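Local structure of protein FAM179B (Mus musculus, 5DN7) at residues Q25-R30 / T41-E46; Q49-F54 / L90-I95; V82-L87 / K120-Q125; F20-Q25 / V65-L70. The protein interacts with microtubules and promotes their polymerization through its HEAT-repeat TOG regions, takes part in ciliogenesis and is required for regulating cilium length. All blocks are in the same frame, centred on the assembly; numbering follows the deposited sequence.

Contact 1. Residues Q25-R30 / T41-E46; sequences QELHAR and TQAVEE
Arg30 and Glu46 tie together two helices of the predicted HEAT 4 repeat, part of TOG region 2, and illustrate how a helical hairpin in an alpha-solenoid can be greasy within and charged without. The segments of helix 25-32 and helix 40-52 run in roughly opposing directions, at 139°, with axes 9.4 Å apart. On the tight side sit the buried Leu27 and Ala43. Leu27 holds CG anti to its backbone N (chi1 -176°), and its CD1 reaches to 3.7 Å from Ala43 CB. That methyl also meets the backbone carbonyl of Ala43 and the CB of Glu46, while Leu31 adds to the packing on Ala43. Leu27 CD1 has a second role as well, because it lies 4.0 Å above the plane of the Arg30 guanidinium, over its centre, so one methyl touches both the apolar layer and one face of the guanidinium.

The outer side is looser and polar. Here Glu26, Arg30 and Glu46 build a salt-bridge network. The planes of the guanidinium and the Glu46 carboxylate are inclined by 47° to each other, and the modelled approach of Arg30 NH2 to Glu46 OE1 is so short that its exact length is doubtful. Gln42 NE2 adds a weak hydrogen bond to the same OE1. The shared guanidinium probably offsets repulsion between the two carboxylates. Its NH1 grips both, donating to Glu26 OE2 at 2.8 Å, in the guanidinium plane and on the syn lone pair, and to Glu46 OE2 at 3.1 Å.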
loop_
_atom_site.group_PDB
_atom_site.type_symbol
_atom_site.label_atom_id
_atom_site.label_comp_id
_atom_site.label_asym_id
_atom_site.label_seq_id
_atom_site.Cartn_x
_atom_site.Cartn_y
_atom_site.Cartn_z
ATOM N N GLN A 25 -10.227 17.079 -25.022
ATOM C CA GLN A 25 -11.058 17.973 -24.191
ATOM C C GLN A 25 -12.473 17.439 -23.968
ATOM O O GLN A 25 -13.083 17.676 -22.924
ATOM C CB GLN A 25 -11.137 19.373 -24.821
ATOM C CG GLN A 25 -9.819 20.136 -24.886
ATOM C CD GLN A 25 -9.279 20.525 -23.514
ATOM O OE1 GLN A 25 -8.395 19.864 -22.971
ATOM N NE2 GLN A 25 -9.804 21.611 -22.955
ATOM N N GLU A 26 -13.043 16.713 -24.917
ATOM C CA GLU A 26 -14.361 16.117 -24.699
ATOM C C GLU A 26 -14.348 15.019 -23.672
ATOM O O GLU A 26 -15.200 14.976 -22.836
ATOM C CB GLU A 26 -15.025 15.615 -25.982
ATOM C CG GLU A 26 -14.251 14.581 -26.765
ATOM C CD GLU A 26 -14.653 13.147 -26.478
ATOM O OE1 GLU A 26 -13.938 12.249 -26.935
ATOM O OE2 GLU A 26 -15.652 12.910 -25.793
ATOM N N LEU A 27 -13.377 14.125 -23.736
ATOM C CA LEU A 27 -13.227 13.141 -22.677
ATOM C C LEU A 27 -12.937 13.786 -21.325
ATOM O O LEU A 27 -13.444 13.341 -20.302
ATOM C CB LEU A 27 -12.121 12.157 -23.044
ATOM C CG LEU A 27 -11.886 11.004 -22.080
ATOM C CD1 LEU A 27 -13.202 10.346 -21.719
ATOM C CD2 LEU A 27 -10.932 10.007 -22.711
ATOM N N HIS A 28 -12.117 14.833 -21.326
ATOM C CA HIS A 28 -11.792 15.535 -20.099
ATOM C C HIS A 28 -13.038 16.087 -19.472
ATOM O O HIS A 28 -13.272 15.927 -18.254
ATOM C CB HIS A 28 -10.799 16.658 -20.372
ATOM C CG HIS A 28 -10.203 17.261 -19.123
ATOM N ND1 HIS A 28 -9.783 18.538 -19.065
ATOM C CD2 HIS A 28 -9.966 16.712 -17.863
ATOM C CE1 HIS A 28 -9.301 18.795 -17.834
ATOM N NE2 HIS A 28 -9.414 17.677 -17.101
ATOM N N ALA A 29 -13.854 16.740 -20.291
ATOM C CA ALA A 29 -15.124 17.299 -19.848
ATOM C C ALA A 29 -16.018 16.201 -19.285
ATOM O O ALA A 29 -16.616 16.376 -18.226
ATOM C CB ALA A 29 -15.822 18.026 -20.988
ATOM N N ARG A 30 -16.111 15.066 -19.974
ATOM C CA ARG A 30 -16.890 13.950 -19.413
ATOM C C ARG A 30 -16.324 13.375 -18.105
ATOM O O ARG A 30 -17.060 12.788 -17.310
ATOM C CB ARG A 30 -17.031 12.826 -20.435
ATOM C CG ARG A 30 -18.131 13.059 -21.448
ATOM C CD ARG A 30 -17.851 12.307 -22.723
ATOM N NE ARG A 30 -17.625 10.888 -22.484
ATOM C CZ ARG A 30 -16.935 10.110 -23.307
ATOM N NH1 ARG A 30 -16.396 10.630 -24.403
ATOM N NH2 ARG A 30 -16.767 8.821 -23.033
ATOM N N THR A 41 -17.841 6.455 -15.360
ATOM C CA THR A 41 -17.154 5.168 -15.490
ATOM C C THR A 41 -16.720 4.839 -16.922
ATOM O O THR A 41 -15.594 4.362 -17.151
ATOM C CB THR A 41 -18.044 4.038 -14.952
ATOM O OG1 THR A 41 -18.406 4.333 -13.598
ATOM C CG2 THR A 41 -17.323 2.702 -14.985
ATOM N N GLN A 42 -17.613 5.096 -17.858
ATOM C CA GLN A 42 -17.304 4.886 -19.249
ATOM C C GLN A 42 -16.184 5.802 -19.709
ATOM O O GLN A 42 -15.313 5.359 -20.403
ATOM C CB GLN A 42 -18.552 5.046 -20.124
ATOM C CG GLN A 42 -18.258 5.495 -21.543
ATOM C CD GLN A 42 -17.848 4.352 -22.424
ATOM O OE1 GLN A 42 -17.859 3.198 -21.987
ATOM N NE2 GLN A 42 -17.490 4.652 -23.681
ATOM N N ALA A 43 -16.214 7.060 -19.291
ATOM C CA ALA A 43 -15.167 8.029 -19.584
ATOM C C ALA A 43 -13.820 7.521 -19.065
ATOM O O ALA A 43 -12.825 7.501 -19.794
ATOM C CB ALA A 43 -15.507 9.358 -18.980
ATOM N N VAL A 44 -13.810 7.100 -17.806
ATOM C CA VAL A 44 -12.633 6.527 -17.181
ATOM C C VAL A 44 -12.072 5.324 -17.969
ATOM O O VAL A 44 -10.844 5.186 -18.146
ATOM C CB VAL A 44 -12.950 6.095 -15.733
ATOM C CG1 VAL A 44 -11.752 5.392 -15.110
ATOM C CG2 VAL A 44 -13.363 7.287 -14.898
ATOM N N GLU A 45 -12.953 4.456 -18.455
ATOM C CA GLU A 45 -12.448 3.291 -19.171
ATOM C C GLU A 45 -11.901 3.686 -20.549
ATOM O O GLU A 45 -10.895 3.134 -21.022
ATOM C CB GLU A 45 -13.527 2.233 -19.300
ATOM C CG GLU A 45 -13.222 1.220 -20.353
ATOM C CD GLU A 45 -12.611 -0.008 -19.738
ATOM O OE1 GLU A 45 -12.276 0.063 -18.533
ATOM O OE2 GLU A 45 -12.440 -1.024 -20.451
ATOM N N GLU A 46 -12.559 4.654 -21.181
ATOM C CA GLU A 46 -12.025 5.289 -22.386
ATOM C C GLU A 46 -10.590 5.778 -22.141
ATOM O O GLU A 46 -9.672 5.482 -22.916
ATOM C CB GLU A 46 -12.922 6.455 -22.806
ATOM C CG GLU A 46 -13.304 6.483 -24.276
ATOM C CD GLU A 46 -14.506 7.386 -24.536
ATOM O OE1 GLU A 46 -15.632 7.023 -24.122
ATOM O OE2 GLU A 46 -14.327 8.468 -25.140
#

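Contact 2. Residues Q49-F54 / L90-I95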
loop_
_atom_site.group_PDB
_atom_site.type_symbol
_atom_site.label_atom_id
_atom_site.label_comp_id
_atom_site.label_asym_id
_atom_site.label_seq_id
_atom_site.Cartn_x
_atom_site.Cartn_y
_atom_site.Cartn_z
ATOM N N GLN A 49 -8.161 3.100 -22.134
ATOM C CA GLN A 49 -7.862 2.730 -23.509
ATOM C C GLN A 49 -6.789 3.643 -24.079
ATOM O O GLN A 49 -5.812 3.166 -24.658
ATOM C CB GLN A 49 -9.123 2.783 -24.376
ATOM C CG GLN A 49 -10.261 1.881 -23.889
ATOM C CD GLN A 49 -9.885 0.409 -23.842
ATOM O OE1 GLN A 49 -10.088 -0.323 -24.812
ATOM N NE2 GLN A 49 -9.327 -0.034 -22.712
ATOM N N LEU A 50 -6.959 4.952 -23.899
ATOM C CA LEU A 50 -5.963 5.909 -24.384
ATOM C C LEU A 50 -4.597 5.651 -23.774
ATOM O O LEU A 50 -3.571 5.773 -24.448
ATOM C CB LEU A 50 -6.379 7.343 -24.077
ATOM C CG LEU A 50 -7.619 7.847 -24.799
ATOM C CD1 LEU A 50 -7.860 9.299 -24.443
ATOM C CD2 LEU A 50 -7.475 7.657 -26.300
ATOM N N LEU A 51 -4.546 5.300 -22.503
ATOM C CA LEU A 51 -3.300 5.032 -21.833
ATOM C C LEU A 51 -2.594 3.845 -22.407
ATOM O O LEU A 51 -1.399 3.744 -22.371
ATOM C CB LEU A 51 -3.498 4.835 -20.350
ATOM C CG LEU A 51 -2.785 5.877 -19.531
ATOM C CD1 LEU A 51 -3.272 7.211 -20.021
ATOM C CD2 LEU A 51 -3.137 5.713 -18.079
ATOM N N GLY A 52 -3.361 2.890 -22.855
ATOM C CA GLY A 52 -2.754 1.714 -23.466
ATOM C C GLY A 52 -1.540 1.983 -24.354
ATOM O O GLY A 52 -0.467 1.404 -24.155
ATOM N N LYS A 53 -1.698 2.867 -25.333
ATOM C CA LYS A 53 -0.586 3.233 -26.208
ATOM C C LYS A 53 -0.170 4.695 -25.987
ATOM O O LYS A 53 -0.496 5.579 -26.785
ATOM C CB LYS A 53 -0.957 2.990 -27.666
ATOM N N PHE A 54 0.556 4.935 -24.896
ATOM C CA PHE A 54 0.957 6.279 -24.502
ATOM C C PHE A 54 2.352 6.241 -23.878
ATOM O O PHE A 54 2.671 5.320 -23.121
ATOM C CB PHE A 54 -0.072 6.874 -23.530
ATOM C CG PHE A 54 0.461 7.998 -22.681
ATOM C CD1 PHE A 54 0.626 9.264 -23.212
ATOM C CD2 PHE A 54 0.782 7.786 -21.345
ATOM C CE1 PHE A 54 1.115 10.288 -22.436
ATOM C CE2 PHE A 54 1.269 8.806 -20.563
ATOM C CZ PHE A 54 1.433 10.060 -21.103
ATOM N N LEU A 90 -4.526 4.503 -13.021
ATOM C CA LEU A 90 -3.337 4.824 -12.251
ATOM C C LEU A 90 -2.330 3.679 -12.287
ATOM O O LEU A 90 -1.137 3.904 -12.440
ATOM C CB LEU A 90 -3.728 5.157 -10.809
ATOM C CG LEU A 90 -2.600 5.575 -9.868
ATOM C CD1 LEU A 90 -1.880 6.768 -10.450
ATOM C CD2 LEU A 90 -3.131 5.875 -8.458
ATOM N N HIS A 91 -2.814 2.451 -12.150
ATOM C CA HIS A 91 -1.959 1.278 -12.255
ATOM C C HIS A 91 -1.284 1.230 -13.615
ATOM O O HIS A 91 -0.068 0.998 -13.711
ATOM C CB HIS A 91 -2.747 -0.018 -12.047
ATOM C CG HIS A 91 -1.905 -1.252 -12.177
ATOM N ND1 HIS A 91 -2.367 -2.423 -12.737
ATOM C CD2 HIS A 91 -0.619 -1.491 -11.818
ATOM C CE1 HIS A 91 -1.403 -3.327 -12.720
ATOM N NE2 HIS A 91 -0.331 -2.780 -12.170
ATOM N N LEU A 92 -2.086 1.426 -14.664
ATOM C CA LEU A 92 -1.544 1.375 -16.016
ATOM C C LEU A 92 -0.497 2.479 -16.206
ATOM O O LEU A 92 0.574 2.249 -16.765
ATOM C CB LEU A 92 -2.660 1.499 -17.051
ATOM C CG LEU A 92 -2.213 1.524 -18.511
ATOM C CD1 LEU A 92 -1.326 0.330 -18.814
ATOM C CD2 LEU A 92 -3.445 1.493 -19.409
ATOM N N LEU A 93 -0.801 3.670 -15.707
ATOM C CA LEU A 93 0.123 4.795 -15.797
ATOM C C LEU A 93 1.447 4.435 -15.138
ATOM O O LEU A 93 2.506 4.623 -15.724
ATOM C CB LEU A 93 -0.469 6.052 -15.152
ATOM C CG LEU A 93 0.488 7.249 -14.994
ATOM C CD1 LEU A 93 0.957 7.807 -16.346
ATOM C CD2 LEU A 93 -0.122 8.350 -14.136
ATOM N N VAL A 94 1.365 3.910 -13.920
ATOM C CA VAL A 94 2.542 3.457 -13.194
ATOM C C VAL A 94 3.327 2.473 -14.050
ATOM O O VAL A 94 4.550 2.563 -14.148
ATOM C CB VAL A 94 2.161 2.781 -11.864
ATOM C CG1 VAL A 94 3.338 1.984 -11.319
ATOM C CG2 VAL A 94 1.700 3.822 -10.854
ATOM N N ILE A 95 2.639 1.527 -14.649
ATOM C CA ILE A 95 3.266 0.600 -15.552
ATOM C C ILE A 95 4.025 1.299 -16.682
ATOM O O ILE A 95 5.166 1.021 -16.898
ATOM C CB ILE A 95 2.274 -0.391 -16.170
ATOM C CG1 ILE A 95 1.653 -1.305 -15.135
ATOM C CG2 ILE A 95 2.964 -1.219 -17.219
ATOM C CD1 ILE A 95 2.593 -1.713 -14.056
#
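Leu51 and Leu93 mark the closest backbone approach, 6.9 Å between their CA atoms, where segment 49-54 leaves helix 40-52 and passes the continuous helix of segment 90-95. The side chains that meet here are all apolar, leucine branches packed against one another between adjoining repeats. Leu92 keeps CG anti to its backbone N (chi1 177°) and sends CD2 against Leu51 CB at 3.5 Å, a snug fit for two carbons. The same methyl lies 3.7 Å from Gly52 N, so one branch of Leu92 touches a side chain and the neighbouring backbone together. Leu51 answers with its own CD2, which comes to 4.0 Å from Leu93 CB and almost as close to the Leu93 backbone N; these two side chains cross obliquely. The first torsion of Leu51, -117°, is far from a staggered value, a sign of some strain in this close fit. Farther along, Phe54 offers Leu93 the edge of its ring, with CE2 4.3 Å from Leu93 CD1, a more relaxed contact.

The pairing joins the predicted HEAT 4 and HEAT 5 repeats. Phe54 O accepts a hydrogen bond from Arg96 NE, which adds a polar tie to the later part of helix 80-97. Phe67 of helix 61-74 touches both Leu51 and Leu93, while from the other sides of segment 90-95 Leu90 and Val94 pack on helix 105-114 and His91 on helix 121-138.

Contact 3. Residues V82-L87 / K120-Q125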
loop_
_atom_site.group_PDB
_atom_site.type_symbol
_atom_site.label_atom_id
_atom_site.label_comp_id
_atom_site.label_asym_id
_atom_site.label_seq_id
_atom_site.Cartn_x
_atom_site.Cartn_y
_atom_site.Cartn_z
ATOM N N VAL A 82 -16.244 4.169 -10.207
ATOM C CA VAL A 82 -15.385 5.234 -10.708
ATOM C C VAL A 82 -14.019 5.155 -10.035
ATOM O O VAL A 82 -12.998 5.223 -10.699
ATOM C CB VAL A 82 -15.993 6.627 -10.472
ATOM C CG1 VAL A 82 -14.987 7.704 -10.832
ATOM C CG2 VAL A 82 -17.256 6.792 -11.294
ATOM N N VAL A 83 -14.009 4.990 -8.718
ATOM C CA VAL A 83 -12.755 4.835 -8.002
ATOM C C VAL A 83 -11.960 3.654 -8.560
ATOM O O VAL A 83 -10.765 3.777 -8.834
ATOM C CB VAL A 83 -12.991 4.638 -6.495
ATOM C CG1 VAL A 83 -11.680 4.353 -5.788
ATOM C CG2 VAL A 83 -13.659 5.864 -5.909
ATOM N N HIS A 84 -12.645 2.527 -8.758
ATOM C CA HIS A 84 -12.021 1.311 -9.269
ATOM C C HIS A 84 -11.397 1.545 -10.640
ATOM O O HIS A 84 -10.215 1.215 -10.862
ATOM C CB HIS A 84 -13.042 0.159 -9.339
ATOM C CG HIS A 84 -12.501 -1.077 -9.989
ATOM N ND1 HIS A 84 -12.791 -1.420 -11.294
ATOM C CD2 HIS A 84 -11.657 -2.031 -9.526
ATOM C CE1 HIS A 84 -12.154 -2.537 -11.603
ATOM N NE2 HIS A 84 -11.457 -2.931 -10.550
ATOM N N GLY A 85 -12.174 2.130 -11.549
ATOM C CA GLY A 85 -11.669 2.428 -12.879
ATOM C C GLY A 85 -10.484 3.389 -12.867
ATOM O O GLY A 85 -9.522 3.238 -13.634
ATOM N N THR A 86 -10.549 4.391 -11.998
ATOM C CA THR A 86 -9.454 5.350 -11.888
ATOM C C THR A 86 -8.199 4.633 -11.398
ATOM O O THR A 86 -7.138 4.837 -11.945
ATOM C CB THR A 86 -9.798 6.496 -10.945
ATOM O OG1 THR A 86 -11.004 7.134 -11.383
ATOM C CG2 THR A 86 -8.675 7.511 -10.902
ATOM N N LEU A 87 -8.338 3.779 -10.387
ATOM C CA LEU A 87 -7.222 2.976 -9.890
ATOM C C LEU A 87 -6.620 2.120 -10.988
ATOM O O LEU A 87 -5.407 1.956 -11.046
ATOM C CB LEU A 87 -7.654 2.092 -8.721
ATOM C CG LEU A 87 -7.814 2.821 -7.396
ATOM C CD1 LEU A 87 -8.383 1.913 -6.324
ATOM C CD2 LEU A 87 -6.446 3.373 -6.971
ATOM N N LYS A 120 -13.401 -2.685 -0.184
ATOM C CA LYS A 120 -13.906 -3.512 -1.274
ATOM C C LYS A 120 -12.786 -4.276 -1.948
ATOM O O LYS A 120 -11.712 -3.726 -2.221
ATOM C CB LYS A 120 -14.672 -2.663 -2.296
ATOM C CG LYS A 120 -15.958 -2.056 -1.718
ATOM C CD LYS A 120 -16.694 -1.221 -2.747
ATOM C CE LYS A 120 -18.055 -0.723 -2.211
ATOM N NZ LYS A 120 -17.929 0.154 -1.010
ATOM N N LEU A 121 -13.045 -5.550 -2.212
ATOM C CA LEU A 121 -12.044 -6.400 -2.801
ATOM C C LEU A 121 -11.568 -5.894 -4.168
ATOM O O LEU A 121 -10.379 -5.980 -4.447
ATOM C CB LEU A 121 -12.572 -7.838 -2.900
ATOM C CG LEU A 121 -11.640 -8.928 -3.426
ATOM C CD1 LEU A 121 -11.916 -10.280 -2.736
ATOM C CD2 LEU A 121 -11.796 -9.074 -4.948
ATOM N N VAL A 122 -12.442 -5.379 -5.031
ATOM C CA VAL A 122 -11.946 -4.933 -6.355
ATOM C C VAL A 122 -10.928 -3.765 -6.211
ATOM O O VAL A 122 -9.847 -3.704 -6.875
ATOM C CB VAL A 122 -13.116 -4.522 -7.309
ATOM C CG1 VAL A 122 -13.801 -5.762 -7.909
ATOM C CG2 VAL A 122 -14.109 -3.643 -6.603
ATOM N N ILE A 123 -11.256 -2.879 -5.276
ATOM C CA ILE A 123 -10.390 -1.776 -4.922
ATOM C C ILE A 123 -9.042 -2.292 -4.427
ATOM O O ILE A 123 -8.012 -1.943 -4.987
ATOM C CB ILE A 123 -11.054 -0.879 -3.864
ATOM C CG1 ILE A 123 -12.282 -0.210 -4.471
ATOM C CG2 ILE A 123 -10.082 0.162 -3.337
ATOM C CD1 ILE A 123 -12.043 0.334 -5.849
ATOM N N LYS A 124 -9.068 -3.133 -3.397
ATOM C CA LYS A 124 -7.862 -3.738 -2.841
ATOM C C LYS A 124 -7.012 -4.470 -3.904
ATOM O O LYS A 124 -5.779 -4.395 -3.869
ATOM C CB LYS A 124 -8.232 -4.694 -1.708
ATOM C CG LYS A 124 -7.033 -5.395 -1.106
ATOM C CD LYS A 124 -7.396 -6.152 0.165
ATOM C CE LYS A 124 -6.251 -7.090 0.547
ATOM N NZ LYS A 124 -6.632 -8.129 1.579
ATOM N N GLN A 125 -7.657 -5.141 -4.857
ATOM C CA GLN A 125 -6.932 -5.734 -5.986
ATOM C C GLN A 125 -6.082 -4.668 -6.682
ATOM O O GLN A 125 -4.852 -4.833 -6.880
ATOM C CB GLN A 125 -7.884 -6.357 -7.010
ATOM C CG GLN A 125 -8.311 -7.769 -6.708
ATOM C CD GLN A 125 -9.387 -8.264 -7.664
ATOM O OE1 GLN A 125 -9.867 -7.514 -8.524
ATOM N NE2 GLN A 125 -9.793 -9.523 -7.501
HETATM O O HOH W 1 -9.844 -5.002 -9.817
#
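Ile123 and His84 lie at the heart of this contact, their CA atoms 5.6 Å apart. Ile123 places CG1 anti to its carbonyl carbon (chi1 -66°), and the CD1 beyond it rests 3.6 Å from His84 CB, close to the His84 backbone as well. Val83 CG1 touches that same methyl, and Leu87 CD1 meets the other branch, CG2, at 3.9 Å; both side chains cross Ile123 at about a right angle. Three residues spaced over about one turn of one helix thus line one side of a single isoleucine.

Toward solvent the imidazole takes over. Val122 O lies at the edge of the His84 ring, in plane, 3.6 Å from His84 CD2, while Val122 CB stands above the plane near the same CD2. Water 1 also lies in the ring plane, 2.7 Å from His84 NE2, and donates to Gln125 OE1 at 2.8 Å, so it links the two helices. An alanine in place of His84 would probably leave this water without its imidazole partner and open a gap beside Val122.

A second shell surrounds these groups. Gln125 NE2 is held by Gln256 OE1, Phe80 packs on Val122, and Glu126 touches His84 and Leu87. The segment axes run 9.4 Å apart and only 16° from parallel. Such side-by-side packing of nearly parallel helices from successive repeats, here the predicted HEAT 5 and HEAT 6, is characteristic of the HEAT solenoid that forms a TOG domain.

Contact 4. Residues F20-Q25 / V65-L70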
loop_
_atom_site.group_PDB
_atom_site.type_symbol
_atom_site.label_atom_id
_atom_site.label_comp_id
_atom_site.label_asym_id
_atom_site.label_seq_id
_atom_site.Cartn_x
_atom_site.Cartn_y
_atom_site.Cartn_z
ATOM N N PHE A 20 -3.281 17.748 -20.821
ATOM C CA PHE A 20 -2.111 17.047 -20.283
ATOM C C PHE A 20 -1.342 16.279 -21.359
ATOM O O PHE A 20 -0.586 15.356 -21.034
ATOM C CB PHE A 20 -2.527 16.072 -19.174
ATOM C CG PHE A 20 -3.428 16.680 -18.140
ATOM C CD1 PHE A 20 -3.087 17.868 -17.517
ATOM C CD2 PHE A 20 -4.627 16.064 -17.798
ATOM C CE1 PHE A 20 -3.913 18.433 -16.566
ATOM C CE2 PHE A 20 -5.467 16.628 -16.846
ATOM C CZ PHE A 20 -5.110 17.812 -16.229
ATOM N N GLU A 21 -1.546 16.653 -22.625
ATOM C CA GLU A 21 -0.973 15.946 -23.784
ATOM C C GLU A 21 -1.536 14.532 -23.961
ATOM O O GLU A 21 -1.001 13.743 -24.738
ATOM C CB GLU A 21 0.557 15.859 -23.672
ATOM C CG GLU A 21 1.256 17.156 -23.328
ATOM C CD GLU A 21 2.250 17.579 -24.393
ATOM O OE1 GLU A 21 2.221 17.006 -25.503
ATOM O OE2 GLU A 21 3.068 18.478 -24.112
ATOM N N ILE A 22 -2.611 14.213 -23.249
ATOM C CA ILE A 22 -3.151 12.856 -23.257
ATOM C C ILE A 22 -4.648 12.824 -23.559
ATOM O O ILE A 22 -5.099 12.079 -24.427
ATOM C CB ILE A 22 -2.904 12.146 -21.901
ATOM C CG1 ILE A 22 -1.470 12.384 -21.420
ATOM C CG2 ILE A 22 -3.179 10.657 -22.024
ATOM C CD1 ILE A 22 -1.266 12.144 -19.938
ATOM N N ILE A 23 -5.414 13.641 -22.843
ATOM C CA ILE A 23 -6.868 13.564 -22.883
ATOM C C ILE A 23 -7.504 14.594 -23.806
ATOM O O ILE A 23 -7.338 15.791 -23.605
ATOM C CB ILE A 23 -7.468 13.764 -21.485
ATOM C CG1 ILE A 23 -6.630 13.045 -20.426
ATOM C CG2 ILE A 23 -8.916 13.304 -21.453
ATOM C CD1 ILE A 23 -7.037 13.400 -19.016
ATOM N N PRO A 24 -8.251 14.124 -24.814
ATOM C CA PRO A 24 -9.127 14.961 -25.643
ATOM C C PRO A 24 -10.102 15.770 -24.782
ATOM O O PRO A 24 -10.725 15.171 -23.900
ATOM C CB PRO A 24 -9.870 13.934 -26.499
ATOM C CG PRO A 24 -8.933 12.772 -26.575
ATOM C CD PRO A 24 -8.255 12.717 -25.249
ATOM N N GLN A 25 -10.227 17.079 -25.022
ATOM C CA GLN A 25 -11.058 17.973 -24.191
ATOM C C GLN A 25 -12.473 17.439 -23.968
ATOM O O GLN A 25 -13.083 17.676 -22.924
ATOM C CB GLN A 25 -11.137 19.373 -24.821
ATOM C CG GLN A 25 -9.819 20.136 -24.886
ATOM C CD GLN A 25 -9.279 20.525 -23.514
ATOM O OE1 GLN A 25 -8.395 19.864 -22.971
ATOM N NE2 GLN A 25 -9.804 21.611 -22.955
ATOM N N VAL A 65 2.149 15.729 -14.000
ATOM C CA VAL A 65 1.679 16.232 -12.709
ATOM C C VAL A 65 0.189 16.579 -12.776
ATOM O O VAL A 65 -0.601 16.225 -11.874
ATOM C CB VAL A 65 2.484 17.484 -12.254
ATOM C CG1 VAL A 65 1.887 18.093 -10.987
ATOM C CG2 VAL A 65 3.938 17.130 -12.018
ATOM N N GLY A 66 -0.199 17.270 -13.847
ATOM C CA GLY A 66 -1.610 17.563 -14.045
ATOM C C GLY A 66 -2.477 16.306 -14.085
ATOM O O GLY A 66 -3.472 16.199 -13.366
ATOM N N PHE A 67 -2.076 15.352 -14.920
ATOM C CA PHE A 67 -2.794 14.092 -15.109
ATOM C C PHE A 67 -2.986 13.345 -13.794
ATOM O O PHE A 67 -4.092 12.924 -13.448
ATOM C CB PHE A 67 -2.027 13.218 -16.107
ATOM C CG PHE A 67 -2.774 11.983 -16.547
ATOM C CD1 PHE A 67 -4.003 12.084 -17.177
ATOM C CD2 PHE A 67 -2.228 10.731 -16.368
ATOM C CE1 PHE A 67 -4.685 10.952 -17.591
ATOM C CE2 PHE A 67 -2.905 9.603 -16.785
ATOM C CZ PHE A 67 -4.135 9.717 -17.395
ATOM N N ILE A 68 -1.888 13.187 -13.066
ATOM C CA ILE A 68 -1.926 12.489 -11.794
ATOM C C ILE A 68 -2.846 13.240 -10.826
ATOM O O ILE A 68 -3.592 12.617 -10.072
ATOM C CB ILE A 68 -0.506 12.323 -11.202
ATOM C CG1 ILE A 68 0.252 11.240 -11.973
ATOM C CG2 ILE A 68 -0.569 11.949 -9.734
ATOM C CD1 ILE A 68 1.750 11.287 -11.808
ATOM N N SER A 69 -2.822 14.572 -10.888
ATOM C CA SER A 69 -3.710 15.404 -10.071
ATOM C C SER A 69 -5.194 15.100 -10.365
ATOM O O SER A 69 -6.024 14.917 -9.456
ATOM C CB SER A 69 -3.380 16.881 -10.324
ATOM O OG SER A 69 -4.103 17.748 -9.472
ATOM N N LEU A 70 -5.510 15.014 -11.651
ATOM C CA LEU A 70 -6.833 14.611 -12.105
ATOM C C LEU A 70 -7.250 13.248 -11.535
ATOM O O LEU A 70 -8.351 13.102 -10.976
ATOM C CB LEU A 70 -6.871 14.559 -13.629
ATOM C CG LEU A 70 -8.209 14.108 -14.194
ATOM C CD1 LEU A 70 -9.269 15.138 -13.825
ATOM C CD2 LEU A 70 -8.123 13.931 -15.689
#
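Phe20 lays its ring over the backbone of helix 61-74, the first of three kinds of packing by which a loop can be fastened to a helix without polar bonds. Phe67 N sits 3.6 Å above the ring plane, over its centre, and Gly66 C lies over the same face nearer the rim. The approach is close because Gly66 has no side chain: Phe20 CE1 comes within 3.5 Å of Gly66 CA, just where a CB would clash. Phe20 CG is anti to its carbonyl carbon (chi1 -49°), which starts the ring toward helix 61-74.

The second kind is CH-pi. Ile22 CD1 stands over the face of the Phe67 ring, 3.9 Å from its centroid and 19° off the normal.

The third is plain aliphatic and edge contact. Ile23 and Leu70 reach toward each other tip to tip, Ile23 CD1 lying 3.5 Å from Leu70 CD2. This same Ile23 methyl lies in plane at the edges of both aromatic rings, 3.7 Å from CE1 of Phe67. Phe20 CE2 also touches Leu70 CD2, at 4.0 Å. An alanine at Phe20 would probably uncover the helix backbone at Gly66 and leave Leu70 CD2 with a gap beside it.

Behind these residues, Leu51 packs on Ile22 and Leu47 on Phe67, and His28 on Ile23 and Leu70. The loop precedes helix 25-32, with Pro24 at its N-cap. This N-terminal loop, within the predicted HEAT 4 repeat, packs on a helix of the predicted HEAT 5, consistent with a cap on the apolar interior at this end of the HEAT solenoid of the TOG domain.

How the contacts relate
Along the chain, contact 1 is nested inside the loop closed by contact 4, and contact 2 alternates with contact 4 and with contact 3. Contacts 1 and 2 share helix 40-52; contacts 2 and 3 share helix 80-97. Contacts 1 and 4 are nearest, with centres about 11 Å apart and Gln25 in common, whereas contacts 3 and 4 lie about 20 Å apart and do not touch. Between contacts 2 and 4, Phe54 packs on Ile22 and Leu50 on Pro24; between contacts 1 and 3, Val44 reaches Gly85. Packing within a repeat and between repeats therefore runs on from the predicted HEAT 4 to HEAT 6 repeats, building a continuous solenoid in this microtubule-binding region.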